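Local coordinates for nuclear movement protein (Encephalitozoon cuniculi, PDB 2O30) that probably binds unfolded client proteins through a CS domain of the p23 and HSP20 type, as its NudC-like relatives are thought to do, at residues S28-K32 with V42-G46; A5-W9 with E47-D51; D10-N14 with K78-W84; Q19-T23 with I67-V72. The protein carries 1 engineered substitution. All blocks are in the same frame, centred on the assembly; numbering follows the deposited sequence.

Contact 1: residues S28-K32 with V42-G46; sequences SSAIK and VKNQG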
loop_
_atom_site.group_PDB
_atom_site.type_symbol
_atom_site.label_atom_id
_atom_site.label_comp_id
_atom_site.label_asym_id
_atom_site.label_seq_id
_atom_site.Cartn_x
_atom_site.Cartn_y
_atom_site.Cartn_z
ATOM N N SER A 28 -5.718 1.240 -14.528
ATOM C CA SER A 28 -6.086 2.438 -13.766
ATOM C C SER A 28 -5.825 2.117 -12.291
ATOM O O SER A 28 -6.192 2.874 -11.386
ATOM C CB SER A 28 -7.553 2.815 -14.003
ATOM O OG SER A 28 -8.437 2.017 -13.235
ATOM N N SER A 29 -5.202 0.958 -12.085
ATOM C CA SER A 29 -4.719 0.501 -10.789
ATOM C C SER A 29 -3.199 0.345 -10.880
ATOM O O SER A 29 -2.564 -0.310 -10.039
ATOM C CB SER A 29 -5.375 -0.834 -10.442
ATOM O OG SER A 29 -5.364 -1.690 -11.573
ATOM N N ALA A 30 -2.626 0.965 -11.910
ATOM C CA ALA A 30 -1.199 0.913 -12.164
ATOM C C ALA A 30 -0.405 1.612 -11.061
ATOM O O ALA A 30 0.668 1.146 -10.703
ATOM C CB ALA A 30 -0.871 1.540 -13.516
ATOM N N ILE A 31 -0.935 2.714 -10.539
ATOM C CA ILE A 31 -0.204 3.541 -9.574
ATOM C C ILE A 31 -0.642 3.191 -8.162
ATOM O O ILE A 31 -1.799 3.390 -7.792
ATOM C CB ILE A 31 -0.370 5.052 -9.852
ATOM C CG1 ILE A 31 0.284 5.383 -11.193
ATOM C CG2 ILE A 31 0.252 5.886 -8.713
ATOM C CD1 ILE A 31 -0.332 6.538 -11.911
ATOM N N LYS A 32 0.289 2.654 -7.384
ATOM C CA LYS A 32 -0.009 2.254 -6.019
ATOM C C LYS A 32 0.897 3.026 -5.071
ATOM O O LYS A 32 2.103 2.924 -5.169
ATOM C CB LYS A 32 0.199 0.750 -5.865
ATOM C CG LYS A 32 -0.845 -0.089 -6.630
ATOM C CD LYS A 32 -0.603 -1.592 -6.393
ATOM C CE LYS A 32 -1.737 -2.467 -6.968
ATOM N NZ LYS A 32 -2.928 -1.676 -7.407
ATOM N N VAL A 42 5.880 3.174 -3.244
ATOM C CA VAL A 42 5.277 3.656 -4.484
ATOM C C VAL A 42 5.582 2.618 -5.557
ATOM O O VAL A 42 6.733 2.277 -5.783
ATOM C CB VAL A 42 5.851 5.037 -4.911
ATOM C CG1 VAL A 42 5.289 5.464 -6.280
ATOM C CG2 VAL A 42 5.548 6.098 -3.838
ATOM N N LYS A 43 4.545 2.116 -6.203
ATOM C CA LYS A 43 4.743 1.156 -7.284
ATOM C C LYS A 43 4.042 1.630 -8.540
ATOM O O LYS A 43 3.035 2.309 -8.471
ATOM C CB LYS A 43 4.246 -0.226 -6.872
ATOM C CG LYS A 43 4.921 -0.752 -5.621
ATOM C CD LYS A 43 4.977 -2.267 -5.608
ATOM C CE LYS A 43 3.629 -2.878 -5.353
ATOM N NZ LYS A 43 3.799 -4.309 -4.935
ATOM N N ASN A 44 4.600 1.277 -9.689
ATOM C CA ASN A 44 4.015 1.665 -10.952
ATOM C C ASN A 44 3.974 0.419 -11.824
ATOM O O ASN A 44 5.023 -0.111 -12.194
ATOM C CB ASN A 44 4.824 2.789 -11.607
ATOM C CG ASN A 44 4.229 3.238 -12.931
ATOM O OD1 ASN A 44 3.101 2.872 -13.276
ATOM N ND2 ASN A 44 4.985 4.011 -13.682
ATOM N N GLN A 45 2.761 -0.061 -12.094
ATOM C CA GLN A 45 2.553 -1.310 -12.826
ATOM C C GLN A 45 3.348 -2.446 -12.197
ATOM O O GLN A 45 4.001 -3.214 -12.906
ATOM C CB GLN A 45 2.959 -1.162 -14.295
ATOM C CG GLN A 45 2.055 -0.290 -15.134
ATOM C CD GLN A 45 1.986 -0.780 -16.572
ATOM O OE1 GLN A 45 1.484 -1.875 -16.846
ATOM N NE2 GLN A 45 2.491 0.028 -17.498
ATOM N N GLY A 46 3.320 -2.531 -10.871
ATOM C CA GLY A 46 4.046 -3.575 -10.153
ATOM C C GLY A 46 5.533 -3.328 -9.922
ATOM O O GLY A 46 6.127 -3.972 -9.059
HETATM O O HOH W 1 1.759 -1.082 -9.327
#
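Strands 31-36 and 39-44 run antiparallel, and their open ends meet here. Lys32 and Lys43 form a hydrogen-bonded pair: Lys32 N donates to Lys43 O at 3.0 Å and Lys43 N to Lys32 O at 2.8 Å. Ile31 and Asn44 make the next, non-hydrogen-bonded pair, with 4.8 Å between their CA atoms. Beyond it Gln45 N reaches Ala30 O at 2.8 Å. A water extends this junction, donating to Ala30 O (2.8 Å) and accepting from Gly46 N (2.6 Å). With phi positive at Gln45 and Gly46, which glycine adopts easily, the chain swings round toward the next strand. Small Ala30 lets the Gln45 chain lie close, its CB 3.8 Å from Gln45 CG. Ile31 and Asn44 share one face of the sheet, where branched Ile31 packs on Trp65 and Ile67. On the other face the two lysines pack through their inner methylenes, CB to CB 4.3 Å, and their ends part; Lys32 NZ turns back to Ser29 O (3.0 Å). Both lysines meet Trp64 of the second subunit, Lys32 by a cation-pi contact, and Lys43 also lies beside a bound dithiothreitol, probably from the crystallisation liquor. The arrangement is a beta hairpin within a CS-domain beta sandwich.

Contact 2: residues A5-W9 with E47-D51; sequences AKYTW and EIVID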
loop_
_atom_site.group_PDB
_atom_site.type_symbol
_atom_site.label_atom_id
_atom_site.label_comp_id
_atom_site.label_asym_id
_atom_site.label_seq_id
_atom_site.Cartn_x
_atom_site.Cartn_y
_atom_site.Cartn_z
ATOM N N ALA A 5 17.817 6.314 -12.111
ATOM C CA ALA A 5 16.904 7.076 -11.181
ATOM C C ALA A 5 15.445 6.801 -11.529
ATOM O O ALA A 5 15.043 6.951 -12.683
ATOM C CB ALA A 5 17.177 8.565 -11.250
ATOM N N LYS A 6 14.659 6.385 -10.536
ATOM C CA LYS A 6 13.263 6.006 -10.779
ATOM C C LYS A 6 12.294 7.150 -10.455
ATOM O O LYS A 6 11.123 7.107 -10.844
ATOM C CB LYS A 6 12.902 4.752 -9.988
ATOM C CG LYS A 6 13.748 3.510 -10.330
ATOM C CD LYS A 6 13.357 2.348 -9.439
ATOM C CE LYS A 6 13.849 1.013 -9.969
ATOM N NZ LYS A 6 13.179 -0.099 -9.222
ATOM N N TYR A 7 12.789 8.178 -9.759
ATOM C CA TYR A 7 11.956 9.336 -9.382
ATOM C C TYR A 7 12.859 10.540 -9.142
ATOM O O TYR A 7 14.081 10.399 -9.077
ATOM C CB TYR A 7 11.204 9.042 -8.091
ATOM C CG TYR A 7 12.143 8.808 -6.921
ATOM C CD1 TYR A 7 12.632 7.535 -6.650
ATOM C CD2 TYR A 7 12.563 9.873 -6.104
ATOM C CE1 TYR A 7 13.512 7.309 -5.589
ATOM C CE2 TYR A 7 13.448 9.655 -5.042
ATOM C CZ TYR A 7 13.908 8.368 -4.796
ATOM O OH TYR A 7 14.764 8.121 -3.749
ATOM N N THR A 8 12.243 11.710 -9.050
ATOM C CA THR A 8 12.940 12.901 -8.546
ATOM C C THR A 8 12.114 13.479 -7.429
ATOM O O THR A 8 10.967 13.103 -7.225
ATOM C CB THR A 8 13.161 13.973 -9.628
ATOM O OG1 THR A 8 11.923 14.318 -10.267
ATOM C CG2 THR A 8 14.168 13.461 -10.682
ATOM N N TRP A 9 12.697 14.410 -6.689
ATOM C CA TRP A 9 11.916 15.036 -5.648
ATOM C C TRP A 9 12.408 16.454 -5.412
ATOM O O TRP A 9 13.525 16.813 -5.796
ATOM C CB TRP A 9 12.017 14.232 -4.334
ATOM C CG TRP A 9 13.393 14.295 -3.689
ATOM C CD1 TRP A 9 14.506 13.600 -4.061
ATOM C CD2 TRP A 9 13.789 15.114 -2.560
ATOM N NE1 TRP A 9 15.580 13.928 -3.236
ATOM C CE2 TRP A 9 15.161 14.853 -2.317
ATOM C CE3 TRP A 9 13.109 16.038 -1.741
ATOM C CZ2 TRP A 9 15.883 15.497 -1.285
ATOM C CZ3 TRP A 9 13.819 16.657 -0.697
ATOM C CH2 TRP A 9 15.184 16.378 -0.491
ATOM N N GLU A 47 6.134 -2.408 -10.683
ATOM C CA GLU A 47 7.549 -2.043 -10.518
ATOM C C GLU A 47 7.710 -1.053 -9.359
ATOM O O GLU A 47 6.979 -0.069 -9.275
ATOM C CB GLU A 47 8.099 -1.438 -11.814
ATOM C CG GLU A 47 9.559 -0.963 -11.758
ATOM C CD GLU A 47 9.950 -0.122 -12.976
ATOM O OE1 GLU A 47 9.474 -0.419 -14.101
ATOM O OE2 GLU A 47 10.739 0.838 -12.816
ATOM N N ILE A 48 8.648 -1.329 -8.462
ATOM C CA ILE A 48 8.874 -0.430 -7.336
ATOM C C ILE A 48 9.523 0.863 -7.840
ATOM O O ILE A 48 10.517 0.835 -8.579
ATOM C CB ILE A 48 9.698 -1.092 -6.192
ATOM C CG1 ILE A 48 8.859 -2.175 -5.487
ATOM C CG2 ILE A 48 10.159 -0.040 -5.176
ATOM C CD1 ILE A 48 9.656 -3.085 -4.567
ATOM N N VAL A 49 8.925 1.990 -7.458
ATOM C CA VAL A 49 9.489 3.307 -7.710
ATOM C C VAL A 49 10.268 3.720 -6.458
ATOM O O VAL A 49 11.437 4.116 -6.550
ATOM C CB VAL A 49 8.383 4.371 -8.001
ATOM C CG1 VAL A 49 8.997 5.766 -8.213
ATOM C CG2 VAL A 49 7.521 3.973 -9.214
ATOM N N ILE A 50 9.603 3.656 -5.301
ATOM C CA ILE A 50 10.249 3.915 -4.004
ATOM C C ILE A 50 9.787 2.881 -2.995
ATOM O O ILE A 50 8.604 2.527 -2.955
ATOM C CB ILE A 50 9.877 5.280 -3.405
ATOM C CG1 ILE A 50 10.304 6.422 -4.316
ATOM C CG2 ILE A 50 10.499 5.440 -2.003
ATOM C CD1 ILE A 50 9.809 7.786 -3.839
ATOM N N ASP A 51 10.722 2.422 -2.170
ATOM C CA ASP A 51 10.433 1.532 -1.062
ATOM C C ASP A 51 11.425 1.896 0.031
ATOM O O ASP A 51 12.557 1.412 0.028
ATOM C CB ASP A 51 10.631 0.080 -1.493
ATOM C CG ASP A 51 10.321 -0.919 -0.390
ATOM O OD1 ASP A 51 9.896 -0.525 0.720
ATOM O OD2 ASP A 51 10.492 -2.122 -0.649
#
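Lys6 stretches its side chain almost fully, with chi1 m and the other three torsions t, and this reach carries NZ to Ile48 O, where it donates a hydrogen bond of 2.9 Å. A long, flexible lysine suits the task, since Lys6 CA lies 6.3 Å from Ile48 O. Glu47 adds a favourable charge nearby, but its OE2 stays 4.4 Å from Lys6 NZ, beyond a salt bridge. Tyr7 takes the p rotamer, which lays its ring against 47-51. Ile50, m at chi1, sets CG1 over one face of that ring, 3.8 Å from the centroid, in a CH-pi contact. Val49 and Ile50 form a classic beta bulge opposite Val42, where the chain turns a corner in this edge strand of the three-stranded sheet; the contact holds the residues leading into strand 8-12, a strand of the other sheet of the CS-domain sandwich, against it. Val49, t at chi1, brings CG1 to 4.0 Å from Tyr7 CB and 3.6 Å from Lys6 O. Compact and branched, it fits the buried space that Phe20 also borders, while Leu87 and Leu88 touch the Tyr7 side chain.

Contact 3: residues D10-N14 with K78-W84; sequences DQELN and KKRNEWW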
loop_
_atom_site.group_PDB
_atom_site.type_symbol
_atom_site.label_atom_id
_atom_site.label_comp_id
_atom_site.label_asym_id
_atom_site.label_seq_id
_atom_site.Cartn_x
_atom_site.Cartn_y
_atom_site.Cartn_z
ATOM N N ASP A 10 11.562 17.234 -4.758
ATOM C CA ASP A 10 11.907 18.605 -4.388
ATOM C C ASP A 10 11.123 18.948 -3.136
ATOM O O ASP A 10 10.358 18.129 -2.636
ATOM C CB ASP A 10 11.593 19.599 -5.511
ATOM C CG ASP A 10 10.127 19.638 -5.871
ATOM O OD1 ASP A 10 9.334 20.319 -5.188
ATOM O OD2 ASP A 10 9.758 19.003 -6.874
ATOM N N GLN A 11 11.350 20.148 -2.610
ATOM C CA GLN A 11 10.743 20.497 -1.329
ATOM C C GLN A 11 10.464 21.993 -1.209
ATOM O O GLN A 11 11.158 22.817 -1.819
ATOM C CB GLN A 11 11.632 20.034 -0.169
ATOM C CG GLN A 11 12.983 20.764 -0.055
ATOM C CD GLN A 11 13.815 20.213 1.070
ATOM O OE1 GLN A 11 13.334 20.092 2.213
ATOM N NE2 GLN A 11 15.045 19.824 0.759
ATOM N N GLU A 12 9.425 22.298 -0.444
ATOM C CA GLU A 12 9.167 23.625 0.097
ATOM C C GLU A 12 9.497 23.494 1.569
ATOM O O GLU A 12 9.680 22.380 2.079
ATOM C CB GLU A 12 7.690 23.988 -0.020
ATOM C CG GLU A 12 7.090 23.753 -1.395
ATOM C CD GLU A 12 7.309 24.906 -2.333
ATOM O OE1 GLU A 12 8.458 25.383 -2.448
ATOM O OE2 GLU A 12 6.316 25.335 -2.970
ATOM N N LEU A 13 9.534 24.613 2.290
ATOM C CA LEU A 13 9.810 24.504 3.730
ATOM C C LEU A 13 8.893 23.519 4.457
ATOM O O LEU A 13 9.338 22.800 5.343
ATOM C CB LEU A 13 9.770 25.892 4.392
ATOM C CG LEU A 13 10.226 25.926 5.859
ATOM C CD1 LEU A 13 11.621 25.348 6.069
ATOM C CD2 LEU A 13 10.182 27.385 6.328
ATOM N N ASN A 14 7.629 23.439 4.030
ATOM C CA ASN A 14 6.624 22.636 4.708
ATOM C C ASN A 14 6.110 21.426 3.904
ATOM O O ASN A 14 5.181 20.765 4.351
ATOM C CB ASN A 14 5.420 23.531 5.067
ATOM C CG ASN A 14 4.672 24.057 3.845
ATOM O OD1 ASN A 14 5.240 24.286 2.770
ATOM N ND2 ASN A 14 3.370 24.298 4.026
ATOM N N LYS A 78 5.023 18.260 5.415
ATOM C CA LYS A 78 5.953 17.910 6.484
ATOM C C LYS A 78 5.324 18.205 7.845
ATOM O O LYS A 78 4.601 19.178 7.977
ATOM C CB LYS A 78 7.232 18.749 6.366
ATOM C CG LYS A 78 8.071 18.482 5.112
ATOM C CD LYS A 78 9.131 19.584 4.974
ATOM C CE LYS A 78 10.077 19.341 3.805
ATOM N NZ LYS A 78 11.063 20.513 3.757
ATOM N N LYS A 79 5.629 17.381 8.838
ATOM C CA LYS A 79 5.168 17.668 10.215
ATOM C C LYS A 79 5.884 18.880 10.796
ATOM O O LYS A 79 5.274 19.701 11.498
ATOM C CB LYS A 79 5.346 16.441 11.109
ATOM C CG LYS A 79 4.158 15.479 11.064
ATOM C CD LYS A 79 4.176 14.471 12.219
ATOM C CE LYS A 79 3.258 13.266 11.911
ATOM N NZ LYS A 79 3.379 12.175 12.957
ATOM N N ARG A 80 7.169 19.006 10.484
ATOM C CA ARG A 80 7.979 20.120 10.964
ATOM C C ARG A 80 8.492 20.944 9.788
ATOM O O ARG A 80 8.908 20.374 8.769
ATOM C CB ARG A 80 9.139 19.571 11.807
ATOM C CG ARG A 80 9.891 20.630 12.566
ATOM C CD ARG A 80 10.837 20.034 13.621
ATOM N NE ARG A 80 11.377 21.098 14.463
ATOM C CZ ARG A 80 10.845 21.500 15.618
ATOM N NH1 ARG A 80 9.752 20.918 16.113
ATOM N NH2 ARG A 80 11.415 22.490 16.291
ATOM N N ASN A 81 8.461 22.274 9.913
ATOM C CA ASN A 81 8.933 23.161 8.845
ATOM C C ASN A 81 10.457 23.318 8.850
ATOM O O ASN A 81 11.001 24.228 9.475
ATOM C CB ASN A 81 8.259 24.539 8.905
ATOM C CG ASN A 81 6.802 24.506 8.482
ATOM O OD1 ASN A 81 6.282 23.475 8.053
ATOM N ND2 ASN A 81 6.128 25.645 8.607
ATOM N N GLU A 82 11.144 22.429 8.142
ATOM C CA GLU A 82 12.603 22.416 8.106
ATOM C C GLU A 82 13.032 21.840 6.757
ATOM O O GLU A 82 12.313 21.013 6.177
ATOM C CB GLU A 82 13.151 21.549 9.252
ATOM C CG GLU A 82 12.953 20.046 9.071
ATOM C CD GLU A 82 13.190 19.234 10.336
ATOM O OE1 GLU A 82 13.908 19.747 11.237
ATOM O OE2 GLU A 82 12.677 18.089 10.421
ATOM N N TRP A 83 14.184 22.278 6.261
ATOM C CA TRP A 83 14.740 21.687 5.038
ATOM C C TRP A 83 15.218 20.262 5.323
ATOM O O TRP A 83 15.716 19.962 6.416
ATOM C CB TRP A 83 15.855 22.553 4.416
ATOM C CG TRP A 83 15.490 23.978 4.209
ATOM C CD1 TRP A 83 16.034 25.065 4.845
ATOM C CD2 TRP A 83 14.494 24.484 3.334
ATOM N NE1 TRP A 83 15.446 26.214 4.404
ATOM C CE2 TRP A 83 14.492 25.889 3.469
ATOM C CE3 TRP A 83 13.597 23.888 2.427
ATOM C CZ2 TRP A 83 13.641 26.714 2.732
ATOM C CZ3 TRP A 83 12.749 24.712 1.701
ATOM C CH2 TRP A 83 12.763 26.107 1.871
ATOM N N TRP A 84 15.042 19.373 4.343
ATOM C CA TRP A 84 15.540 18.000 4.431
ATOM C C TRP A 84 16.766 17.875 3.542
ATOM O O TRP A 84 16.723 18.287 2.379
ATOM C CB TRP A 84 14.501 17.016 3.876
ATOM C CG TRP A 84 13.232 16.860 4.665
ATOM C CD1 TRP A 84 12.700 17.723 5.609
ATOM C CD2 TRP A 84 12.317 15.767 4.558
ATOM N NE1 TRP A 84 11.511 17.206 6.094
ATOM C CE2 TRP A 84 11.256 16.012 5.464
ATOM C CE3 TRP A 84 12.290 14.596 3.778
ATOM C CZ2 TRP A 84 10.173 15.129 5.606
ATOM C CZ3 TRP A 84 11.223 13.713 3.929
ATOM C CH2 TRP A 84 10.177 13.987 4.840
#
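Gln11 begins the contact, its side chain pointing toward 78-84 and standing in for backbone. Its amide, donor and acceptor at once, pairs with Trp84 twice: Trp84 N donates to Gln11 OE1 at 2.8 Å, and Gln11 NE2 to Trp84 O at 2.8 Å. Lys78 NZ also reaches Gln11 OE1 (2.8 Å). The CA-to-CB bond of Glu12 points away, and the residue contributes its carbonyl, with Lys78 NZ donating to Glu12 O at 2.9 Å. The extended lysine thus places its ammonium among several oxygens, including Glu82 O (2.8 Å from NZ) and, weakly, Leu13 O (3.3 Å from NZ). Leu13 packs its apolar end on Trp83, with CD1 4.0 Å from the centroid of the six-membered ring and over its face, a CH-pi contact. Its carbonyl also receives a CA-H...O contact at 3.5 Å from Asn81 CA, at the centre of an inverse gamma turn. At Asn14 the bond runs from backbone to backbone, Lys78 N donating to Asn14 O at 2.7 Å. The connection between strands 8-12 and 15-21 is held to the loop that follows strand 71-78. Ile16 of strand 15-21 packs against Gln11, Lys78 and Trp84, and His56 meets Trp84 edge-to-face.

Contact 4: residues Q19-T23 with I67-V72; sequences QFPVT and INGDVV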
loop_
_atom_site.group_PDB
_atom_site.type_symbol
_atom_site.label_atom_id
_atom_site.label_comp_id
_atom_site.label_asym_id
_atom_site.label_seq_id
_atom_site.Cartn_x
_atom_site.Cartn_y
_atom_site.Cartn_z
ATOM N N GLN A 19 8.212 13.126 -8.029
ATOM C CA GLN A 19 7.753 12.972 -9.426
ATOM C C GLN A 19 8.317 11.695 -10.025
ATOM O O GLN A 19 9.456 11.298 -9.747
ATOM C CB GLN A 19 8.206 14.173 -10.274
ATOM C CG GLN A 19 7.879 15.541 -9.688
ATOM C CD GLN A 19 8.957 16.056 -8.706
ATOM O OE1 GLN A 19 10.176 15.890 -8.927
ATOM N NE2 GLN A 19 8.507 16.706 -7.629
ATOM N N PHE A 20 7.518 11.031 -10.860
ATOM C CA PHE A 20 8.030 9.873 -11.593
ATOM C C PHE A 20 7.185 9.689 -12.845
ATOM O O PHE A 20 6.055 10.161 -12.894
ATOM C CB PHE A 20 8.061 8.605 -10.728
ATOM C CG PHE A 20 6.716 8.157 -10.226
ATOM C CD1 PHE A 20 6.222 8.622 -9.007
ATOM C CD2 PHE A 20 5.932 7.271 -10.968
ATOM C CE1 PHE A 20 4.994 8.196 -8.519
ATOM C CE2 PHE A 20 4.702 6.853 -10.500
ATOM C CZ PHE A 20 4.224 7.323 -9.253
ATOM N N PRO A 21 7.758 9.038 -13.880
ATOM C CA PRO A 21 7.040 8.916 -15.152
ATOM C C PRO A 21 6.009 7.787 -15.169
ATOM O O PRO A 21 6.222 6.756 -14.522
ATOM C CB PRO A 21 8.172 8.641 -16.147
ATOM C CG PRO A 21 9.146 7.841 -15.365
ATOM C CD PRO A 21 9.111 8.455 -13.950
ATOM N N VAL A 22 4.898 8.002 -15.883
ATOM C CA VAL A 22 3.807 7.012 -15.945
ATOM C C VAL A 22 4.200 5.950 -16.947
ATOM O O VAL A 22 4.619 6.304 -18.050
ATOM C CB VAL A 22 2.494 7.633 -16.459
ATOM C CG1 VAL A 22 1.392 6.584 -16.524
ATOM C CG2 VAL A 22 2.061 8.795 -15.614
ATOM N N THR A 23 4.022 4.680 -16.567
ATOM C CA THR A 23 4.329 3.482 -17.388
ATOM C C THR A 23 5.660 3.580 -18.133
ATOM O O THR A 23 5.913 4.552 -18.862
ATOM C CB THR A 23 3.174 3.112 -18.392
ATOM O OG1 THR A 23 3.262 3.904 -19.592
ATOM C CG2 THR A 23 1.804 3.295 -17.743
ATOM N N ILE A 67 -1.869 12.856 -12.013
ATOM C CA ILE A 67 -1.075 12.649 -13.224
ATOM C C ILE A 67 -1.146 13.923 -14.068
ATOM O O ILE A 67 -2.243 14.398 -14.402
ATOM C CB ILE A 67 -1.576 11.429 -14.037
ATOM C CG1 ILE A 67 -1.482 10.155 -13.189
ATOM C CG2 ILE A 67 -0.780 11.310 -15.348
ATOM C CD1 ILE A 67 -2.187 8.927 -13.776
ATOM N N ASN A 68 0.016 14.479 -14.391
ATOM C CA ASN A 68 0.149 15.609 -15.320
ATOM C C ASN A 68 0.877 15.142 -16.577
ATOM O O ASN A 68 2.087 14.956 -16.560
ATOM C CB ASN A 68 0.912 16.767 -14.656
ATOM C CG ASN A 68 0.127 17.420 -13.537
ATOM O OD1 ASN A 68 0.581 17.475 -12.389
ATOM N ND2 ASN A 68 -1.070 17.885 -13.849
ATOM N N GLY A 69 0.143 14.936 -17.672
ATOM C CA GLY A 69 0.741 14.304 -18.850
ATOM C C GLY A 69 1.354 12.951 -18.526
ATOM O O GLY A 69 0.665 12.056 -18.037
ATOM N N ASP A 70 2.656 12.802 -18.799
ATOM C CA ASP A 70 3.359 11.540 -18.579
ATOM C C ASP A 70 4.003 11.477 -17.188
ATOM O O ASP A 70 4.791 10.582 -16.923
ATOM C CB ASP A 70 4.455 11.303 -19.657
ATOM C CG ASP A 70 5.105 9.916 -19.537
ATOM O OD1 ASP A 70 4.339 8.926 -19.532
ATOM O OD2 ASP A 70 6.361 9.780 -19.429
ATOM N N VAL A 71 3.678 12.421 -16.313
ATOM C CA VAL A 71 4.377 12.489 -15.013
ATOM C C VAL A 71 3.403 12.483 -13.841
ATOM O O VAL A 71 2.407 13.218 -13.842
ATOM C CB VAL A 71 5.291 13.728 -14.948
ATOM C CG1 VAL A 71 5.922 13.870 -13.548
ATOM C CG2 VAL A 71 6.376 13.646 -16.027
ATOM N N VAL A 72 3.687 11.638 -12.860
ATOM C CA VAL A 72 2.904 11.588 -11.629
ATOM C C VAL A 72 3.538 12.571 -10.659
ATOM O O VAL A 72 4.755 12.543 -10.463
ATOM C CB VAL A 72 2.897 10.179 -11.011
ATOM C CG1 VAL A 72 2.048 10.168 -9.731
ATOM C CG2 VAL A 72 2.303 9.147 -12.004
#
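Ile67, next to last in strand 63-68, meets Val22, its CG2 3.8 Å from Val22 CG2. Asn68 opens a type II' turn: Val71 N donates to Asn68 O at 3.0 Å and Asn68 N to Val71 O at 2.8 Å. Gly69 follows at the first corner (phi/psi 56/-122), angles a residue without a side chain adopts easily. Asp70 makes the first backbone hydrogen bond to 19-23, its carbonyl O accepting from Val22 N at 2.8 Å. Val71 pairs with Pro21 in a non-hydrogen-bonded antiparallel pair, CA to CA 4.5 Å; proline, lacking an amide hydrogen, costs no hydrogen bond to strand 71-78, because a non-hydrogen-bonded pair directs no amide at its partner. Val72 forms the hydrogen-bonded pair with Phe20, Val72 N to Phe20 O at 2.8 Å and Phe20 N to Val72 O at 3.2 Å. Its compact branched side chain lies over the Phe20 ring, CB 3.8 Å from the centroid in a CH-pi contact, while its CG2 is 3.6 Å from Val22 CG2. Strand 71-78 lies between strands 15-21 and 63-68. Ile31 of strand 31-36, in the other sheet, packs on both Ile67 and Val72, and Tyr7 packs on Phe20.

From the N terminus, segment 5-9 starts contact 2, whose partner 47-51 closes a loop spanning the first two strands and the hairpin 31-36/39-44. Segment 10-14, next in the chain, opens contact 3, which closes last, at 78-84. Segment 19-23 opens contact 4, closed by 67-72. Contact 1, between 28-32 and 42-46, is the most local and nests inside the other three. Contact 4 nests inside contact 3, whereas contact 2 crosses both. Contacts 1 and 2 share the small sheet, through Val42 and Val49; contacts 3 and 4 belong to the large one, and contact 2 bridges the two sheets. Contacts 1 and 3 lie on opposite sides of the chain's centre.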